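Long-range contact in putative glucoamylase (Bacteroides uniformis, PDB 4GL3), which is a putative glucoamylase of the six-hairpin clan, and so probably hydrolyses glycosidic bonds in carbohydrates: residues Y216-L227 against K265-E273. Numbering follows the deposited sequence.
Sequences YHKGWANANTFL and KDRYADYEE
Tyr268, in an aromatic cluster with His217 and Phe226, and Asp266, whose Asx-turn carboxylate bonds Tyr216, join the loop leading into helix 271-288 to the C-terminal turn of helix 213-220 and the chain leaving it, in what is probably the six-hairpin (alpha/alpha)6 fold, as its clan suggests. The contact illustrates how one aspartate can shape its own loop and bind a neighbour. Asp266 OD1 accepts hydrogen bonds from the backbone N of Tyr268 and, nearly in line with the C-O bond, of Ala269, each at 2.9 Å. OD2 takes two hydroxyls, Tyr216 OH at 2.6 Å and Tyr271 OH at 2.8 Å, the second on the syn side but tilted out of the carboxylate plane. With an alanine at this position, the loop would probably keep its Asp266 N to Ala269 O bond but lose both bonds to OD1, and the hydroxyls of Tyr216 and Tyr271 would lose their common acceptor. Tyr216 reaches the carboxylate because its CG stands anti to the backbone N (chi1 -178°), and its OH is also bonded to His197. The Tyr268 ring is sandwiched: Ala221 CB rests on one face, a CH-pi contact 3.7 Å from the centroid, while CG of neighbouring Arg267 covers the other. Phe226 turns its edge to the face of Tyr268, a T-shaped pair with planes at 81°. The Arg267 chain bends at chi3 (81°) and lays its guanidinium flat on His217, centres 3.6 Å apart. At that imidazole's edge, ND1 shares a 2.7 Å hydrogen bond with Tyr268 OH.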
loop_
_atom_site.group_PDB
_atom_site.type_symbol
_atom_site.label_atom_id
_atom_site.label_comp_id
_atom_site.label_asym_id
_atom_site.label_seq_id
_atom_site.Cartn_x
_atom_site.Cartn_y
_atom_site.Cartn_z
ATOM N N TYR A 216 -14.911 -15.098 -0.086
ATOM C CA TYR A 216 -14.864 -13.840 -0.826
ATOM C C TYR A 216 -16.290 -13.299 -1.076
ATOM O O TYR A 216 -16.601 -12.156 -0.750
ATOM C CB TYR A 216 -14.165 -14.041 -2.179
ATOM C CG TYR A 216 -13.993 -12.814 -3.028
ATOM C CD1 TYR A 216 -13.222 -11.767 -2.599
ATOM C CD2 TYR A 216 -14.576 -12.725 -4.278
ATOM C CE1 TYR A 216 -13.024 -10.666 -3.381
ATOM C CE2 TYR A 216 -14.405 -11.620 -5.063
ATOM C CZ TYR A 216 -13.622 -10.587 -4.613
ATOM O OH TYR A 216 -13.436 -9.465 -5.405
ATOM N N HIS A 217 -17.143 -14.121 -1.672
ATOM C CA HIS A 217 -18.457 -13.640 -2.112
ATOM C C HIS A 217 -19.412 -13.266 -0.966
ATOM O O HIS A 217 -20.147 -12.292 -1.084
ATOM C CB HIS A 217 -19.103 -14.647 -3.082
ATOM C CG HIS A 217 -18.316 -14.805 -4.341
ATOM N ND1 HIS A 217 -18.189 -13.781 -5.267
ATOM C CD2 HIS A 217 -17.579 -15.837 -4.813
ATOM C CE1 HIS A 217 -17.429 -14.200 -6.266
ATOM N NE2 HIS A 217 -17.051 -15.444 -6.021
ATOM N N LYS A 218 -19.369 -13.998 0.151
ATOM C CA LYS A 218 -20.211 -13.666 1.326
ATOM C C LYS A 218 -19.557 -12.777 2.368
ATOM O O LYS A 218 -20.228 -12.038 3.042
ATOM C CB LYS A 218 -20.658 -14.942 2.023
ATOM C CG LYS A 218 -21.563 -15.782 1.164
ATOM C CD LYS A 218 -21.963 -17.017 1.959
ATOM C CE LYS A 218 -23.135 -17.753 1.353
ATOM N NZ LYS A 218 -22.619 -18.736 0.351
ATOM N N GLY A 219 -18.248 -12.850 2.515
ATOM C CA GLY A 219 -17.571 -12.049 3.500
ATOM C C GLY A 219 -17.109 -10.694 2.978
ATOM O O GLY A 219 -17.547 -9.658 3.448
ATOM N N TRP A 220 -16.193 -10.687 2.019
ATOM C CA TRP A 220 -15.719 -9.440 1.472
ATOM C C TRP A 220 -16.834 -8.662 0.789
ATOM O O TRP A 220 -16.968 -7.468 1.032
ATOM C CB TRP A 220 -14.567 -9.661 0.503
ATOM C CG TRP A 220 -14.108 -8.484 -0.238
ATOM C CD1 TRP A 220 -14.378 -8.212 -1.542
ATOM C CD2 TRP A 220 -13.272 -7.411 0.226
ATOM N NE1 TRP A 220 -13.749 -7.089 -1.926
ATOM C CE2 TRP A 220 -13.083 -6.547 -0.861
ATOM C CE3 TRP A 220 -12.701 -7.083 1.447
ATOM C CZ2 TRP A 220 -12.322 -5.395 -0.777
ATOM C CZ3 TRP A 220 -11.937 -5.943 1.539
ATOM C CH2 TRP A 220 -11.758 -5.102 0.438
ATOM N N ALA A 221 -17.628 -9.342 -0.045
ATOM C CA ALA A 221 -18.497 -8.674 -1.030
ATOM C C ALA A 221 -19.916 -8.396 -0.567
ATOM O O ALA A 221 -20.842 -8.441 -1.362
ATOM C CB ALA A 221 -18.527 -9.484 -2.353
ATOM N N ASN A 222 -20.122 -8.123 0.702
ATOM C CA ASN A 222 -21.476 -7.875 1.209
ATOM C C ASN A 222 -21.363 -6.994 2.455
ATOM O O ASN A 222 -21.012 -7.481 3.517
ATOM C CB ASN A 222 -22.224 -9.186 1.515
ATOM C CG ASN A 222 -23.707 -8.943 1.772
ATOM O OD1 ASN A 222 -24.213 -7.884 1.462
ATOM N ND2 ASN A 222 -24.398 -9.916 2.333
ATOM N N ALA A 223 -21.598 -5.690 2.297
ATOM C CA ALA A 223 -21.386 -4.693 3.368
ATOM C C ALA A 223 -22.011 -3.373 2.965
ATOM O O ALA A 223 -22.198 -3.125 1.780
ATOM C CB ALA A 223 -19.874 -4.523 3.681
ATOM N N ASN A 224 -22.415 -2.552 3.934
ATOM C CA ASN A 224 -22.856 -1.189 3.664
ATOM C C ASN A 224 -21.847 -0.378 2.835
ATOM O O ASN A 224 -22.243 0.528 2.068
ATOM C CB ASN A 224 -23.108 -0.426 4.970
ATOM C CG ASN A 224 -24.159 -1.076 5.859
ATOM O OD1 ASN A 224 -25.128 -1.708 5.399
ATOM N ND2 ASN A 224 -23.974 -0.915 7.147
ATOM N N THR A 225 -20.567 -0.715 2.998
ATOM C CA THR A 225 -19.436 -0.055 2.361
ATOM C C THR A 225 -18.971 -0.750 1.048
ATOM O O THR A 225 -17.973 -0.335 0.465
ATOM C CB THR A 225 -18.228 -0.018 3.340
ATOM O OG1 THR A 225 -17.939 -1.364 3.779
ATOM C CG2 THR A 225 -18.529 0.906 4.576
ATOM N N PHE A 226 -19.676 -1.800 0.603
ATOM C CA PHE A 226 -19.320 -2.517 -0.622
ATOM C C PHE A 226 -20.035 -1.944 -1.856
ATOM O O PHE A 226 -19.520 -1.000 -2.449
ATOM C CB PHE A 226 -19.447 -4.039 -0.476
ATOM C CG PHE A 226 -18.784 -4.796 -1.597
ATOM C CD1 PHE A 226 -17.405 -4.744 -1.744
ATOM C CD2 PHE A 226 -19.534 -5.486 -2.525
ATOM C CE1 PHE A 226 -16.788 -5.381 -2.785
ATOM C CE2 PHE A 226 -18.922 -6.123 -3.592
ATOM C CZ PHE A 226 -17.541 -6.072 -3.717
ATOM N N LEU A 227 -21.181 -2.460 -2.259
ATOM C CA LEU A 227 -21.807 -1.951 -3.484
ATOM C C LEU A 227 -22.242 -0.514 -3.223
ATOM O O LEU A 227 -22.813 -0.219 -2.180
ATOM C CB LEU A 227 -23.001 -2.795 -3.953
ATOM C CG LEU A 227 -22.715 -4.232 -4.457
ATOM C CD1 LEU A 227 -24.017 -4.872 -4.970
ATOM C CD2 LEU A 227 -21.654 -4.239 -5.557
ATOM N N LYS A 265 -11.696 -7.147 -13.741
ATOM C CA LYS A 265 -13.147 -7.188 -13.554
ATOM C C LYS A 265 -13.543 -8.449 -12.794
ATOM O O LYS A 265 -13.042 -9.523 -13.104
ATOM C CB LYS A 265 -13.885 -7.226 -14.896
ATOM C CG LYS A 265 -13.673 -6.024 -15.833
ATOM C CD LYS A 265 -14.674 -6.113 -17.002
ATOM C CE LYS A 265 -14.764 -4.869 -17.878
ATOM N NZ LYS A 265 -13.457 -4.568 -18.507
ATOM N N ASP A 266 -14.450 -8.338 -11.825
ATOM C CA ASP A 266 -15.086 -9.532 -11.230
ATOM C C ASP A 266 -16.574 -9.308 -11.385
ATOM O O ASP A 266 -16.980 -8.402 -12.137
ATOM C CB ASP A 266 -14.628 -9.797 -9.793
ATOM C CG ASP A 266 -15.059 -8.721 -8.810
ATOM O OD1 ASP A 266 -15.791 -7.784 -9.212
ATOM O OD2 ASP A 266 -14.603 -8.788 -7.649
ATOM N N ARG A 267 -17.405 -10.111 -10.725
ATOM C CA ARG A 267 -18.850 -9.967 -10.923
ATOM C C ARG A 267 -19.391 -8.691 -10.279
ATOM O O ARG A 267 -20.488 -8.389 -10.499
ATOM C CB ARG A 267 -19.630 -11.200 -10.417
ATOM C CG ARG A 267 -19.677 -11.367 -8.905
ATOM C CD ARG A 267 -20.641 -12.487 -8.471
ATOM N NE ARG A 267 -20.015 -13.806 -8.595
ATOM C CZ ARG A 267 -20.340 -14.901 -7.881
ATOM N NH1 ARG A 267 -21.296 -14.886 -6.947
ATOM N NH2 ARG A 267 -19.687 -16.046 -8.085
ATOM N N TYR A 268 -18.624 -7.995 -9.455
ATOM C CA TYR A 268 -19.085 -6.816 -8.748
ATOM C C TYR A 268 -18.622 -5.523 -9.407
ATOM O O TYR A 268 -19.350 -4.573 -9.382
ATOM C CB TYR A 268 -18.579 -6.825 -7.292
ATOM C CG TYR A 268 -18.929 -8.131 -6.594
ATOM C CD1 TYR A 268 -20.247 -8.466 -6.343
ATOM C CD2 TYR A 268 -17.957 -9.039 -6.249
ATOM C CE1 TYR A 268 -20.585 -9.682 -5.759
ATOM C CE2 TYR A 268 -18.286 -10.242 -5.653
ATOM C CZ TYR A 268 -19.596 -10.568 -5.446
ATOM O OH TYR A 268 -19.911 -11.765 -4.868
ATOM N N ALA A 269 -17.416 -5.454 -9.952
ATOM C CA ALA A 269 -16.955 -4.183 -10.500
ATOM C C ALA A 269 -15.907 -4.306 -11.604
ATOM O O ALA A 269 -15.222 -5.348 -11.763
ATOM C CB ALA A 269 -16.402 -3.286 -9.400
ATOM N N ASP A 270 -15.804 -3.209 -12.350
ATOM C CA ASP A 270 -14.661 -2.922 -13.224
ATOM C C ASP A 270 -13.710 -2.087 -12.390
ATOM O O ASP A 270 -13.999 -0.931 -12.059
ATOM C CB ASP A 270 -15.150 -2.177 -14.459
ATOM C CG ASP A 270 -14.028 -1.662 -15.344
ATOM O OD1 ASP A 270 -12.874 -1.538 -14.920
ATOM O OD2 ASP A 270 -14.337 -1.348 -16.488
ATOM N N TYR A 271 -12.587 -2.683 -12.021
ATOM C CA TYR A 271 -11.713 -2.059 -11.032
ATOM C C TYR A 271 -10.969 -0.864 -11.576
ATOM O O TYR A 271 -10.627 0.041 -10.819
ATOM C CB TYR A 271 -10.793 -3.069 -10.360
ATOM C CG TYR A 271 -11.622 -3.927 -9.428
ATOM C CD1 TYR A 271 -11.985 -3.464 -8.173
ATOM C CD2 TYR A 271 -12.142 -5.154 -9.844
ATOM C CE1 TYR A 271 -12.820 -4.207 -7.338
ATOM C CE2 TYR A 271 -12.960 -5.909 -9.006
ATOM C CZ TYR A 271 -13.305 -5.422 -7.758
ATOM O OH TYR A 271 -14.144 -6.160 -6.939
ATOM N N GLU A 272 -10.758 -0.821 -12.884
ATOM C CA GLU A 272 -10.164 0.356 -13.485
ATOM C C GLU A 272 -11.106 1.569 -13.332
ATOM O O GLU A 272 -10.659 2.682 -13.018
ATOM C CB GLU A 272 -9.865 0.119 -14.966
ATOM C CG GLU A 272 -9.065 1.245 -15.603
ATOM C CD GLU A 272 -8.589 0.899 -17.025
ATOM O OE1 GLU A 272 -8.876 -0.217 -17.541
ATOM O OE2 GLU A 272 -7.925 1.752 -17.615
ATOM N N GLU A 273 -12.386 1.352 -13.594
ATOM C CA GLU A 273 -13.407 2.367 -13.370
ATOM C C GLU A 273 -13.425 2.785 -11.888
ATOM O O GLU A 273 -13.497 3.967 -11.582
ATOM C CB GLU A 273 -14.785 1.841 -13.773
ATOM C CG GLU A 273 -15.857 2.916 -13.810
ATOM C CD GLU A 273 -17.299 2.386 -13.965
ATOM O OE1 GLU A 273 -17.547 1.146 -13.985
ATOM O OE2 GLU A 273 -18.217 3.240 -14.054
HETATM O O HOH W 1 -21.947 -10.656 -2.717
HETATM O O HOH W 2 -13.775 -5.525 -4.285
#